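Local coordinates for ULam111 (Flavobacterium sp., PDB 5WUT), which probably hydrolyses the beta-1,3-glucosidic bonds of laminarin, as a laminarinase of glycosyl hydrolase family 16 with a beta-jelly roll fold, at residues 194-197 / 198-202; 188-191 / 192-195; 166-169 / 170-173. One frame throughout, in Å; residues are numbered along the deposited sequence.

Contact 1: residues 194-197 / 198-202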
loop_
_atom_site.group_PDB
_atom_site.type_symbol
_atom_site.label_atom_id
_atom_site.label_comp_id
_atom_site.label_asym_id
_atom_site.label_seq_id
_atom_site.Cartn_x
_atom_site.Cartn_y
_atom_site.Cartn_z
ATOM N N TRP A 194 25.654 2.150 -4.786
ATOM C CA TRP A 194 24.767 3.272 -5.085
ATOM C C TRP A 194 25.203 4.020 -6.330
ATOM O O TRP A 194 25.857 5.064 -6.242
ATOM C CB TRP A 194 24.724 4.227 -3.881
ATOM C CG TRP A 194 23.731 5.361 -3.977
ATOM C CD1 TRP A 194 23.979 6.631 -4.407
ATOM C CD2 TRP A 194 22.351 5.334 -3.585
ATOM N NE1 TRP A 194 22.838 7.397 -4.318
ATOM C CE2 TRP A 194 21.825 6.620 -3.820
ATOM C CE3 TRP A 194 21.510 4.346 -3.066
ATOM C CZ2 TRP A 194 20.492 6.946 -3.555
ATOM C CZ3 TRP A 194 20.189 4.670 -2.800
ATOM C CH2 TRP A 194 19.694 5.963 -3.051
ATOM N N PRO A 195 24.857 3.478 -7.501
ATOM C CA PRO A 195 25.116 4.170 -8.764
ATOM C C PRO A 195 24.033 5.202 -9.077
ATOM O O PRO A 195 23.837 5.512 -10.251
ATOM C CB PRO A 195 25.077 3.037 -9.789
ATOM C CG PRO A 195 24.069 2.069 -9.189
ATOM C CD PRO A 195 24.353 2.107 -7.716
ATOM N N TYR A 196 23.331 5.699 -8.063
ATOM C CA TYR A 196 22.123 6.480 -8.311
ATOM C C TYR A 196 22.286 7.998 -8.182
ATOM O O TYR A 196 21.292 8.709 -8.038
ATOM C CB TYR A 196 21.002 5.988 -7.378
ATOM C CG TYR A 196 20.701 4.525 -7.630
ATOM C CD1 TYR A 196 20.118 4.120 -8.822
ATOM C CD2 TYR A 196 21.035 3.549 -6.705
ATOM C CE1 TYR A 196 19.861 2.787 -9.087
ATOM C CE2 TYR A 196 20.777 2.193 -6.964
ATOM C CZ TYR A 196 20.185 1.824 -8.161
ATOM O OH TYR A 196 19.938 0.498 -8.436
ATOM N N ASP A 197 23.527 8.490 -8.243
ATOM C CA ASP A 197 23.779 9.926 -8.287
ATOM C C ASP A 197 24.194 10.339 -9.694
ATOM O O ASP A 197 25.257 10.928 -9.918
ATOM C CB ASP A 197 24.845 10.324 -7.258
ATOM C CG ASP A 197 24.440 9.985 -5.836
ATOM O OD1 ASP A 197 23.249 10.141 -5.493
ATOM O OD2 ASP A 197 25.328 9.587 -5.056
ATOM N N GLN A 198 23.331 9.994 -10.647
ATOM C CA GLN A 198 23.508 10.337 -12.054
ATOM C C GLN A 198 22.125 10.352 -12.687
ATOM O O GLN A 198 21.166 9.851 -12.098
ATOM C CB GLN A 198 24.413 9.335 -12.765
ATOM C CG GLN A 198 23.826 7.937 -12.783
ATOM C CD GLN A 198 24.493 7.009 -13.779
ATOM O OE1 GLN A 198 24.978 7.432 -14.836
ATOM N NE2 GLN A 198 24.536 5.728 -13.436
ATOM N N PRO A 199 22.003 10.923 -13.893
ATOM C CA PRO A 199 20.711 10.819 -14.580
ATOM C C PRO A 199 20.403 9.370 -14.955
ATOM O O PRO A 199 21.328 8.573 -15.177
ATOM C CB PRO A 199 20.900 11.685 -15.836
ATOM C CG PRO A 199 22.105 12.563 -15.529
ATOM C CD PRO A 199 22.981 11.715 -14.663
ATOM N N PHE A 200 19.113 9.053 -15.002
ATOM C CA PHE A 200 18.626 7.750 -15.447
ATOM C C PHE A 200 17.617 7.951 -16.569
ATOM O O PHE A 200 17.032 9.019 -16.669
ATOM C CB PHE A 200 17.975 6.993 -14.276
ATOM C CG PHE A 200 18.948 6.176 -13.456
ATOM C CD1 PHE A 200 19.990 6.789 -12.762
ATOM C CD2 PHE A 200 18.801 4.799 -13.359
ATOM C CE1 PHE A 200 20.898 6.024 -12.039
ATOM C CE2 PHE A 200 19.690 4.046 -12.624
ATOM C CZ PHE A 200 20.743 4.661 -11.972
ATOM N N TYR A 201 17.422 6.947 -17.418
ATOM C CA TYR A 201 16.367 7.008 -18.429
ATOM C C TYR A 201 15.308 5.937 -18.205
ATOM O O TYR A 201 15.518 4.996 -17.440
ATOM C CB TYR A 201 16.952 6.891 -19.839
ATOM C CG TYR A 201 17.676 5.600 -20.165
ATOM C CD1 TYR A 201 16.986 4.513 -20.681
ATOM C CD2 TYR A 201 19.056 5.494 -20.011
ATOM C CE1 TYR A 201 17.642 3.333 -21.030
ATOM C CE2 TYR A 201 19.726 4.319 -20.353
ATOM C CZ TYR A 201 19.008 3.243 -20.859
ATOM O OH TYR A 201 19.642 2.065 -21.221
ATOM N N PHE A 202 14.160 6.114 -18.852
ATOM C CA PHE A 202 12.997 5.236 -18.683
ATOM C C PHE A 202 12.978 4.102 -19.671
ATOM O O PHE A 202 13.447 4.267 -20.782
ATOM C CB PHE A 202 11.698 6.023 -18.837
ATOM C CG PHE A 202 11.518 7.084 -17.808
ATOM C CD1 PHE A 202 11.277 6.735 -16.490
ATOM C CD2 PHE A 202 11.569 8.428 -18.147
ATOM C CE1 PHE A 202 11.102 7.717 -15.522
ATOM C CE2 PHE A 202 11.399 9.418 -17.182
ATOM C CZ PHE A 202 11.159 9.060 -15.868
#
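Tyr196 and Phe200 meet at the end of the loop that leads into strand 200-208 of the beta-jelly roll. Their ring planes are tilted by 30° and their centroids lie 5.3 Å apart. The rings are slid so far that they barely overlap, so this is no full stack. The touch is made by a corner of each ring, Tyr196 CD1 against Phe200 CZ at 3.3 Å. The other end of Tyr196 is tied down by a hydrogen bond from its OH to Glu118 O. On one face of the Tyr196 ring, Pro195 CG sits over the centre.

The backbone carbonyl of Pro195 serves two neighbours. Phe200 turns its ring edge to it, with CE1 3.5 Å from Pro195 O. Gln198 NE2 donates a hydrogen bond to the same Pro195 O, 3.3 Å long and in the carbonyl plane. Gln198 CG stands between its backbone N and carbonyl carbon (chi1 63°), and the otherwise extended chain runs back alongside the Pro195 carbonyl. NE2 also bonds Asn107 OD1. Asp197 accepts from Tyr82 OH at OD1. Trp194 NE1 reaches that same Asp197 OD1 at 3.0 Å, in its own ring plane but 52° above the carboxylate plane.

Contact 2: residues 188-191 / 192-195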
loop_
_atom_site.group_PDB
_atom_site.type_symbol
_atom_site.label_atom_id
_atom_site.label_comp_id
_atom_site.label_asym_id
_atom_site.label_seq_id
_atom_site.Cartn_x
_atom_site.Cartn_y
_atom_site.Cartn_z
ATOM N N ASP A 188 26.428 2.949 3.315
ATOM C CA ASP A 188 27.660 2.953 2.534
ATOM C C ASP A 188 27.401 3.168 1.048
ATOM O O ASP A 188 27.067 2.224 0.335
ATOM C CB ASP A 188 28.395 1.628 2.742
ATOM C CG ASP A 188 29.751 1.606 2.082
ATOM O OD1 ASP A 188 30.194 2.665 1.588
ATOM O OD2 ASP A 188 30.380 0.527 2.056
ATOM N N LYS A 189 27.521 4.405 0.578
ATOM C CA LYS A 189 27.167 4.677 -0.809
ATOM C C LYS A 189 28.344 4.770 -1.786
ATOM O O LYS A 189 28.566 5.802 -2.421
ATOM C CB LYS A 189 26.329 5.945 -0.877
ATOM C CG LYS A 189 24.919 5.697 -0.396
ATOM C CD LYS A 189 24.041 6.879 -0.645
ATOM C CE LYS A 189 22.620 6.567 -0.264
ATOM N NZ LYS A 189 22.469 6.521 1.222
ATOM N N THR A 190 29.072 3.671 -1.929
ATOM C CA THR A 190 30.026 3.540 -3.013
ATOM C C THR A 190 29.250 3.455 -4.326
ATOM O O THR A 190 28.036 3.239 -4.308
ATOM C CB THR A 190 30.873 2.290 -2.850
ATOM O OG1 THR A 190 30.014 1.148 -2.937
ATOM C CG2 THR A 190 31.572 2.286 -1.494
ATOM N N GLU A 191 29.934 3.595 -5.460
ATOM C CA GLU A 191 29.258 3.444 -6.749
ATOM C C GLU A 191 28.729 2.016 -6.936
ATOM O O GLU A 191 27.686 1.809 -7.570
ATOM C CB GLU A 191 30.185 3.827 -7.914
ATOM C CG GLU A 191 29.452 3.834 -9.267
ATOM C CD GLU A 191 30.283 4.371 -10.425
ATOM O OE1 GLU A 191 30.907 5.448 -10.259
ATOM O OE2 GLU A 191 30.298 3.720 -11.501
ATOM N N ALA A 192 29.418 1.034 -6.358
ATOM C CA ALA A 192 28.999 -0.360 -6.477
ATOM C C ALA A 192 27.656 -0.580 -5.797
ATOM O O ALA A 192 26.816 -1.338 -6.280
ATOM C CB ALA A 192 30.055 -1.294 -5.887
ATOM N N ILE A 193 27.460 0.090 -4.666
ATOM C CA ILE A 193 26.226 -0.024 -3.894
ATOM C C ILE A 193 25.182 0.981 -4.368
ATOM O O ILE A 193 23.981 0.692 -4.395
ATOM C CB ILE A 193 26.535 0.184 -2.398
ATOM C CG1 ILE A 193 27.336 -1.006 -1.885
ATOM C CG2 ILE A 193 25.267 0.360 -1.572
ATOM C CD1 ILE A 193 27.927 -0.795 -0.519
ATOM N N TRP A 194 25.654 2.150 -4.786
ATOM C CA TRP A 194 24.767 3.272 -5.085
ATOM C C TRP A 194 25.203 4.020 -6.330
ATOM O O TRP A 194 25.857 5.064 -6.242
ATOM C CB TRP A 194 24.724 4.227 -3.881
ATOM C CG TRP A 194 23.731 5.361 -3.977
ATOM C CD1 TRP A 194 23.979 6.631 -4.407
ATOM C CD2 TRP A 194 22.351 5.334 -3.585
ATOM N NE1 TRP A 194 22.838 7.397 -4.318
ATOM C CE2 TRP A 194 21.825 6.620 -3.820
ATOM C CE3 TRP A 194 21.510 4.346 -3.066
ATOM C CZ2 TRP A 194 20.492 6.946 -3.555
ATOM C CZ3 TRP A 194 20.189 4.670 -2.800
ATOM C CH2 TRP A 194 19.694 5.963 -3.051
ATOM N N PRO A 195 24.857 3.478 -7.501
ATOM C CA PRO A 195 25.116 4.170 -8.764
ATOM C C PRO A 195 24.033 5.202 -9.077
ATOM O O PRO A 195 23.837 5.512 -10.251
ATOM C CB PRO A 195 25.077 3.037 -9.789
ATOM C CG PRO A 195 24.069 2.069 -9.189
ATOM C CD PRO A 195 24.353 2.107 -7.716
HETATM O O HOH W 1 28.069 6.483 -5.091
#
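Lys189 lies along the indole of Trp194, the two side chains pointing the same way. Its chain runs extended as far as CE. This lays CB, CG and CD beside Trp194 CB and CG. It brings Lys189 CE over the middle of the Trp194 six-membered ring, 3.6 Å from the ring centroid, as a CH-pi contact. A bend at chi4 (73°) then lifts the ammonium off the face. Lys189 NZ stands 4.8 Å from the centroid of the Trp194 six-membered ring, almost on the ring normal, in a cation-pi contact. It also donates to Pro186 O and Asp170 O, which probably steadies its charge.

Next to this pair the backbone makes a single helical (alpha) turn, an ST motif begun by Thr190. Thr190 OG1, between the backbone N and the carbonyl carbon (chi1 64°), accepts Ile193 N at 3.3 Å. Thr190 O takes Trp194 N at 2.7 Å and Ile193 N only weakly. Ile193 CG2 and CD1 both pack against Asp188 O, at 3.2 and 3.3 Å. A water donates to both Lys189 O and Trp194 O, bridging these two carbonyls across the turn.

The turn lies in the long loop between strands 179-184 and 200-208. Ala192 is hydrogen-bonded, backbone to backbone, to Ala140, in the loop after strand 131-137. Lys189 reaches the bend that joins strands 161-167 and 172-176.

Contact 3: residues 166-169 / 170-173; sequences DWTK and DKMD
A beta hairpin of the jelly roll, strand 161-167 with strand 172-176, turns back on itself here. Asp166 and Asp173 form the antiparallel hydrogen-bonded pair. Asp166 N gives to Asp173 O at 2.8 Å, and Asp173 N returns a nearly straight bond to Asp166 O at 2.9 Å. Thr168 N to Lys171 O, 3.0 Å, closes the bend, and Lys169 and Asp170 form its tip.

Thr168 holds that two-residue tip in an ST turn. OG1 sits between the backbone N and the carbonyl carbon (chi1 70°), which aims it into the bend. There Thr168 OG1 accepts Asp170 N and Lys171 N, each at 3.2 Å, so one oxygen grips two successive amides. With a valine in place of Thr168, both N-H groups would lose this acceptor, and the tip would probably be freer to shift.

Trp167 and Met172, a non-hydrogen-bonded pair, share one face of the hairpin. They lie side by side. Met172 bends at chi2 and chi3 and hooks CE over one face of the Trp167 five-membered ring, 3.8 Å from its centroid. Met172 SD meets the ring obliquely in a Met-aromatic contact and touches Trp167 CB at 3.5 Å. Trp167 NE1 is held by Tyr196 O.

Asp166, Lys171 and Asp173 gather on the other face. Asp173 OD2 bonds Thr183 OG1, and Arg152 of the second subunit makes a long, weak ion pair with OD1. Lys171, just before strand 172-176, curls back at chi4 to form a salt bridge, Lys171 NZ meeting Asp173 OD1 at 2.7 Å from above the carboxylate plane.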
loop_
_atom_site.group_PDB
_atom_site.type_symbol
_atom_site.label_atom_id
_atom_site.label_comp_id
_atom_site.label_asym_id
_atom_site.label_seq_id
_atom_site.Cartn_x
_atom_site.Cartn_y
_atom_site.Cartn_z
ATOM N N ASP A 166 10.297 7.830 -4.934
ATOM C CA ASP A 166 10.853 9.109 -4.505
ATOM C C ASP A 166 12.338 8.871 -4.368
ATOM O O ASP A 166 12.789 8.101 -3.520
ATOM C CB ASP A 166 10.232 9.608 -3.204
ATOM C CG ASP A 166 10.561 11.082 -2.936
ATOM O OD1 ASP A 166 10.901 11.800 -3.896
ATOM O OD2 ASP A 166 10.438 11.528 -1.786
ATOM N N TRP A 167 13.094 9.527 -5.234
ATOM C CA TRP A 167 14.505 9.256 -5.427
ATOM C C TRP A 167 15.306 10.477 -5.024
ATOM O O TRP A 167 15.124 11.566 -5.582
ATOM C CB TRP A 167 14.727 8.894 -6.900
ATOM C CG TRP A 167 16.142 8.820 -7.413
ATOM C CD1 TRP A 167 17.302 8.643 -6.700
ATOM C CD2 TRP A 167 16.525 8.912 -8.781
ATOM N NE1 TRP A 167 18.386 8.630 -7.551
ATOM C CE2 TRP A 167 17.934 8.793 -8.837
ATOM C CE3 TRP A 167 15.810 9.098 -9.973
ATOM C CZ2 TRP A 167 18.639 8.857 -10.033
ATOM C CZ3 TRP A 167 16.513 9.157 -11.153
ATOM C CH2 TRP A 167 17.910 9.035 -11.179
ATOM N N THR A 168 16.168 10.310 -4.022
ATOM C CA THR A 168 17.065 11.387 -3.594
ATOM C C THR A 168 18.498 10.879 -3.525
ATOM O O THR A 168 18.768 9.717 -3.797
ATOM C CB THR A 168 16.679 11.958 -2.210
ATOM O OG1 THR A 168 16.960 10.973 -1.206
ATOM C CG2 THR A 168 15.212 12.327 -2.156
ATOM N N LYS A 169 19.422 11.762 -3.171
ATOM C CA LYS A 169 20.814 11.363 -3.027
ATOM C C LYS A 169 21.017 10.384 -1.878
ATOM O O LYS A 169 22.042 9.720 -1.815
ATOM C CB LYS A 169 21.691 12.586 -2.810
ATOM C CG LYS A 169 21.528 13.205 -1.447
ATOM C CD LYS A 169 22.423 14.442 -1.301
ATOM C CE LYS A 169 22.330 15.002 0.114
ATOM N NZ LYS A 169 22.645 16.457 0.156
ATOM N N ASP A 170 20.034 10.291 -0.981
ATOM C CA ASP A 170 20.190 9.483 0.226
ATOM C C ASP A 170 19.363 8.198 0.236
ATOM O O ASP A 170 19.711 7.238 0.925
ATOM C CB ASP A 170 19.835 10.306 1.457
ATOM C CG ASP A 170 20.797 11.454 1.685
ATOM O OD1 ASP A 170 22.028 11.245 1.605
ATOM O OD2 ASP A 170 20.308 12.570 1.912
ATOM N N LYS A 171 18.251 8.173 -0.490
ATOM C CA LYS A 171 17.420 6.980 -0.455
ATOM C C LYS A 171 16.487 6.847 -1.645
ATOM O O LYS A 171 16.229 7.810 -2.375
ATOM C CB LYS A 171 16.599 6.931 0.833
ATOM C CG LYS A 171 15.724 8.118 1.040
ATOM C CD LYS A 171 14.747 7.860 2.172
ATOM C CE LYS A 171 13.951 9.110 2.456
ATOM N NZ LYS A 171 12.998 9.404 1.358
ATOM N N MET A 172 15.992 5.628 -1.821
ATOM C CA MET A 172 15.036 5.298 -2.860
ATOM C C MET A 172 13.785 4.720 -2.213
ATOM O O MET A 172 13.837 3.616 -1.657
ATOM C CB MET A 172 15.644 4.287 -3.835
ATOM C CG MET A 172 14.898 4.140 -5.149
ATOM S SD MET A 172 15.306 5.479 -6.290
ATOM C CE MET A 172 17.007 5.105 -6.693
ATOM N N ASP A 173 12.682 5.462 -2.271
ATOM C CA ASP A 173 11.389 5.000 -1.751
ATOM C C ASP A 173 10.510 4.536 -2.905
ATOM O O ASP A 173 10.453 5.211 -3.942
ATOM C CB ASP A 173 10.640 6.114 -1.012
ATOM C CG ASP A 173 11.219 6.451 0.351
ATOM O OD1 ASP A 173 11.058 7.617 0.762
ATOM O OD2 ASP A 173 11.788 5.589 1.037
#

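Overall arrangement
The three contacts form a connected group on one side of the chain's centre. Contact 1 is the buried one: rings and a shared carbonyl pack where the loop enters strand 200-208. Contact 2 is partly buried and lies farther from the centre, in the same loop. It supplies a helical turn and a lysine over an indole. Both contain Trp194 and Pro195. Contact 3, also partly buried, belongs to a hairpin, with Trp167 and Met172 on one face and Asp166, Lys171 and Asp173 on the other, near the second subunit. It touches both the others. Trp167 packs on Phe200, and its NE1 meets Tyr196 O. Trp194 CZ2 packs on Thr168 O, and Lys189 NZ meets Asp170 O.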